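Local coordinates for Exo-poly-alpha-D-galacturonosidase (Thermotoga maritima, PDB 3JUR), which probably hydrolyses polygalacturonan, the backbone of pectin, as a hyperthermoactive exopolygalacturonase of glycoside hydrolase family 28, at residues Ala389-Val400 with Ser416-Leu424. Residues are numbered along the deposited sequence; the frame is centred on the assembly and turned at random.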
loop_
_atom_site.group_PDB
_atom_site.type_symbol
_atom_site.label_atom_id
_atom_site.label_comp_id
_atom_site.label_asym_id
_atom_site.label_seq_id
_atom_site.Cartn_x
_atom_site.Cartn_y
_atom_site.Cartn_z
ATOM N N ALA D 389 -3.357 -10.757 12.642
ATOM C CA ALA D 389 -4.584 -10.123 12.167
ATOM C C ALA D 389 -5.647 -11.206 12.007
ATOM O O ALA D 389 -6.747 -11.101 12.560
ATOM C CB ALA D 389 -4.344 -9.382 10.832
ATOM N N VAL D 390 -5.308 -12.249 11.256
ATOM C CA VAL D 390 -6.227 -13.362 11.000
ATOM C C VAL D 390 -5.530 -14.701 11.291
ATOM O O VAL D 390 -4.514 -15.039 10.671
ATOM C CB VAL D 390 -6.759 -13.356 9.549
ATOM C CG1 VAL D 390 -7.734 -14.508 9.325
ATOM C CG2 VAL D 390 -7.431 -12.033 9.205
ATOM N N ARG D 391 -6.077 -15.443 12.251
ATOM C CA ARG D 391 -5.578 -16.758 12.609
ATOM C C ARG D 391 -6.745 -17.746 12.576
ATOM O O ARG D 391 -7.642 -17.689 13.424
ATOM C CB ARG D 391 -4.931 -16.709 13.993
ATOM C CG ARG D 391 -4.217 -17.989 14.414
ATOM C CD ARG D 391 -3.679 -17.849 15.830
ATOM N NE ARG D 391 -3.005 -19.061 16.275
ATOM C CZ ARG D 391 -2.376 -19.200 17.442
ATOM N NH1 ARG D 391 -2.333 -18.205 18.325
ATOM N NH2 ARG D 391 -1.791 -20.355 17.729
ATOM N N ILE D 392 -6.749 -18.624 11.568
ATOM C CA ILE D 392 -7.871 -19.547 11.348
ATOM C C ILE D 392 -7.348 -20.972 11.254
ATOM O O ILE D 392 -6.566 -21.297 10.363
ATOM C CB ILE D 392 -8.709 -19.174 10.083
ATOM C CG1 ILE D 392 -9.375 -17.809 10.275
ATOM C CG2 ILE D 392 -9.765 -20.273 9.769
ATOM C CD1 ILE D 392 -9.918 -17.184 8.990
ATOM N N GLU D 393 -7.756 -21.808 12.202
ATOM C CA GLU D 393 -7.274 -23.184 12.246
ATOM C C GLU D 393 -8.405 -24.209 12.353
ATOM O O GLU D 393 -9.085 -24.324 13.390
ATOM C CB GLU D 393 -6.232 -23.348 13.362
ATOM C CG GLU D 393 -4.951 -22.572 13.061
ATOM C CD GLU D 393 -4.039 -22.378 14.264
ATOM O OE1 GLU D 393 -2.947 -22.994 14.271
ATOM O OE2 GLU D 393 -4.396 -21.614 15.189
ATOM N N GLY D 394 -8.609 -24.926 11.257
ATOM C CA GLY D 394 -9.572 -26.023 11.200
ATOM C C GLY D 394 -8.901 -27.367 11.432
ATOM O O GLY D 394 -7.796 -27.440 11.971
ATOM N N LEU D 395 -9.576 -28.434 11.026
ATOM C CA LEU D 395 -9.022 -29.791 11.129
ATOM C C LEU D 395 -8.911 -30.421 9.744
ATOM O O LEU D 395 -9.643 -30.042 8.836
ATOM C CB LEU D 395 -9.881 -30.656 12.064
ATOM C CG LEU D 395 -10.221 -30.040 13.431
ATOM C CD1 LEU D 395 -11.398 -30.757 14.092
ATOM C CD2 LEU D 395 -8.999 -30.014 14.348
ATOM N N GLU D 396 -7.986 -31.367 9.590
ATOM C CA GLU D 396 -7.770 -32.080 8.326
ATOM C C GLU D 396 -9.062 -32.690 7.737
ATOM O O GLU D 396 -9.289 -32.637 6.525
ATOM C CB GLU D 396 -6.675 -33.148 8.507
ATOM C CG GLU D 396 -6.438 -34.030 7.293
ATOM C CD GLU D 396 -5.012 -34.575 7.192
ATOM O OE1 GLU D 396 -4.268 -34.572 8.210
ATOM O OE2 GLU D 396 -4.639 -35.010 6.078
ATOM N N ASN D 397 -9.902 -33.250 8.601
ATOM C CA ASN D 397 -11.211 -33.776 8.207
ATOM C C ASN D 397 -12.396 -32.823 8.493
ATOM O O ASN D 397 -13.553 -33.248 8.509
ATOM C CB ASN D 397 -11.444 -35.130 8.897
ATOM C CG ASN D 397 -11.385 -35.034 10.419
ATOM O OD1 ASN D 397 -11.091 -33.971 10.990
ATOM N ND2 ASN D 397 -11.665 -36.143 11.082
ATOM N N ASP D 398 -12.107 -31.543 8.715
ATOM C CA ASP D 398 -13.138 -30.562 9.058
ATOM C C ASP D 398 -12.600 -29.141 8.836
ATOM O O ASP D 398 -12.210 -28.455 9.776
ATOM C CB ASP D 398 -13.604 -30.769 10.513
ATOM C CG ASP D 398 -14.823 -29.938 10.881
ATOM O OD1 ASP D 398 -15.480 -29.350 9.989
ATOM O OD2 ASP D 398 -15.128 -29.873 12.090
ATOM N N TYR D 399 -12.557 -28.721 7.577
ATOM C CA TYR D 399 -12.131 -27.372 7.227
ATOM C C TYR D 399 -13.078 -26.318 7.790
ATOM O O TYR D 399 -14.288 -26.539 7.843
ATOM C CB TYR D 399 -12.100 -27.212 5.707
ATOM C CG TYR D 399 -10.784 -27.549 5.029
ATOM C CD1 TYR D 399 -10.125 -28.756 5.278
ATOM C CD2 TYR D 399 -10.228 -26.679 4.099
ATOM C CE1 TYR D 399 -8.925 -29.072 4.628
ATOM C CE2 TYR D 399 -9.028 -26.989 3.445
ATOM C CZ TYR D 399 -8.390 -28.178 3.717
ATOM O OH TYR D 399 -7.213 -28.473 3.080
ATOM N N VAL D 400 -12.516 -25.179 8.197
ATOM C CA VAL D 400 -13.279 -23.945 8.382
ATOM C C VAL D 400 -13.693 -23.450 6.979
ATOM O O VAL D 400 -12.853 -23.332 6.074
ATOM C CB VAL D 400 -12.441 -22.878 9.127
ATOM C CG1 VAL D 400 -13.240 -21.596 9.350
ATOM C CG2 VAL D 400 -11.982 -23.402 10.476
ATOM N N SER D 416 0.000 -11.355 9.260
ATOM C CA SER D 416 -1.280 -11.041 8.603
ATOM C C SER D 416 -2.240 -12.228 8.598
ATOM O O SER D 416 -3.378 -12.112 9.061
ATOM C CB SER D 416 -1.054 -10.543 7.171
ATOM O OG SER D 416 -0.300 -9.352 7.186
ATOM N N VAL D 417 -1.795 -13.365 8.064
ATOM C CA VAL D 417 -2.655 -14.548 7.985
ATOM C C VAL D 417 -1.919 -15.815 8.443
ATOM O O VAL D 417 -0.800 -16.111 8.000
ATOM C CB VAL D 417 -3.266 -14.757 6.555
ATOM C CG1 VAL D 417 -4.168 -16.018 6.500
ATOM C CG2 VAL D 417 -4.067 -13.535 6.113
ATOM N N LEU D 418 -2.550 -16.532 9.366
ATOM C CA LEU D 418 -2.206 -17.920 9.618
ATOM C C LEU D 418 -3.461 -18.706 9.292
ATOM O O LEU D 418 -4.508 -18.503 9.917
ATOM C CB LEU D 418 -1.747 -18.148 11.067
ATOM C CG LEU D 418 -1.316 -19.578 11.437
ATOM C CD1 LEU D 418 -0.365 -19.596 12.620
ATOM C CD2 LEU D 418 -2.530 -20.440 11.754
ATOM N N LEU D 419 -3.359 -19.566 8.284
ATOM C CA LEU D 419 -4.474 -20.405 7.864
ATOM C C LEU D 419 -4.034 -21.858 7.823
ATOM O O LEU D 419 -3.022 -22.183 7.207
ATOM C CB LEU D 419 -4.997 -19.988 6.482
ATOM C CG LEU D 419 -6.210 -20.781 5.955
ATOM C CD1 LEU D 419 -7.499 -20.394 6.699
ATOM C CD2 LEU D 419 -6.386 -20.606 4.444
ATOM N N GLU D 420 -4.791 -22.724 8.489
ATOM C CA GLU D 420 -4.587 -24.159 8.359
ATOM C C GLU D 420 -5.931 -24.867 8.317
ATOM O O GLU D 420 -6.741 -24.750 9.251
ATOM C CB GLU D 420 -3.699 -24.718 9.480
ATOM C CG GLU D 420 -3.095 -26.088 9.115
ATOM C CD GLU D 420 -2.223 -26.708 10.203
ATOM O OE1 GLU D 420 -2.633 -26.731 11.388
ATOM O OE2 GLU D 420 -1.131 -27.200 9.862
ATOM N N PHE D 421 -6.157 -25.603 7.233
ATOM C CA PHE D 421 -7.418 -26.322 7.007
ATOM C C PHE D 421 -8.618 -25.367 7.029
ATOM O O PHE D 421 -9.551 -25.501 7.833
ATOM C CB PHE D 421 -7.588 -27.466 8.012
ATOM C CG PHE D 421 -6.421 -28.431 8.050
ATOM C CD1 PHE D 421 -5.978 -29.065 6.891
ATOM C CD2 PHE D 421 -5.788 -28.722 9.252
ATOM C CE1 PHE D 421 -4.907 -29.967 6.923
ATOM C CE2 PHE D 421 -4.712 -29.627 9.295
ATOM C CZ PHE D 421 -4.274 -30.246 8.129
ATOM N N GLY D 422 -8.578 -24.393 6.130
ATOM C CA GLY D 422 -9.625 -23.397 6.042
ATOM C C GLY D 422 -9.773 -22.848 4.641
ATOM O O GLY D 422 -8.923 -23.070 3.772
ATOM N N GLN D 423 -10.864 -22.126 4.440
ATOM C CA GLN D 423 -11.193 -21.487 3.180
ATOM C C GLN D 423 -11.428 -20.012 3.517
ATOM O O GLN D 423 -12.380 -19.679 4.215
ATOM C CB GLN D 423 -12.450 -22.147 2.598
ATOM C CG GLN D 423 -12.883 -21.669 1.209
ATOM C CD GLN D 423 -14.293 -22.133 0.855
ATOM O OE1 GLN D 423 -15.191 -22.126 1.702
ATOM N NE2 GLN D 423 -14.491 -22.538 -0.400
ATOM N N LEU D 424 -10.531 -19.139 3.062
ATOM C CA LEU D 424 -10.612 -17.720 3.406
ATOM C C LEU D 424 -10.748 -16.857 2.155
ATOM O O LEU D 424 -9.974 -16.993 1.197
ATOM C CB LEU D 424 -9.386 -17.285 4.239
ATOM C CG LEU D 424 -9.189 -15.816 4.641
ATOM C CD1 LEU D 424 -10.293 -15.324 5.569
ATOM C CD2 LEU D 424 -7.800 -15.593 5.285
HETATM O O HOH W 1 -1.660 -24.333 12.140
#
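Val390-Glu393 and Val417-Leu419 run parallel, their axes 4.7 Å apart, in unbroken register through a ladder of backbone hydrogen bonds from Val390 N to Ser416 O up to Gly394 N to Glu420 O. Beyond it 389-400 makes a type I turn at Leu395-Asp398, whereas 416-424 bends at Phe421; pairing resumes with Val400 N to Phe421 O and Gln423 N to Val400 O. On the inner face, CD1 of Leu419 lies 3.8 Å from Ile392 CB, and Leu424 comes over from the next face, its CD1 3.9 Å from Ile392 CD1. On the outer face Leu418 CD2 nestles against Glu393, 3.5 Å from its CG. The Glu393 carboxylate takes Arg391 NE from above its plane, in a salt bridge along the strand, while Arg391 NH1 pairs with Glu354. Glu393 also shares a water with Glu420, weakly on the Glu420 side; Arg361 pairs with Glu420 and probably eases the repulsion between the two acids. At the corner, chi1 of -54° sets Phe421 CG anti to the carbonyl carbon and lays the ring against the Leu395-Glu396 backbone: Glu396 N sits toward the rim of one face, 3.5 Å above its plane, Glu420 CG toward the rim of the opposite one. Phe421 CA in turn stands over the centre of the Tyr399 ring, 3.8 Å from its centroid, a CH-pi contact. Successive coils stacked in register, strand on strand, are characteristic of the right-handed parallel beta-helix of family 28.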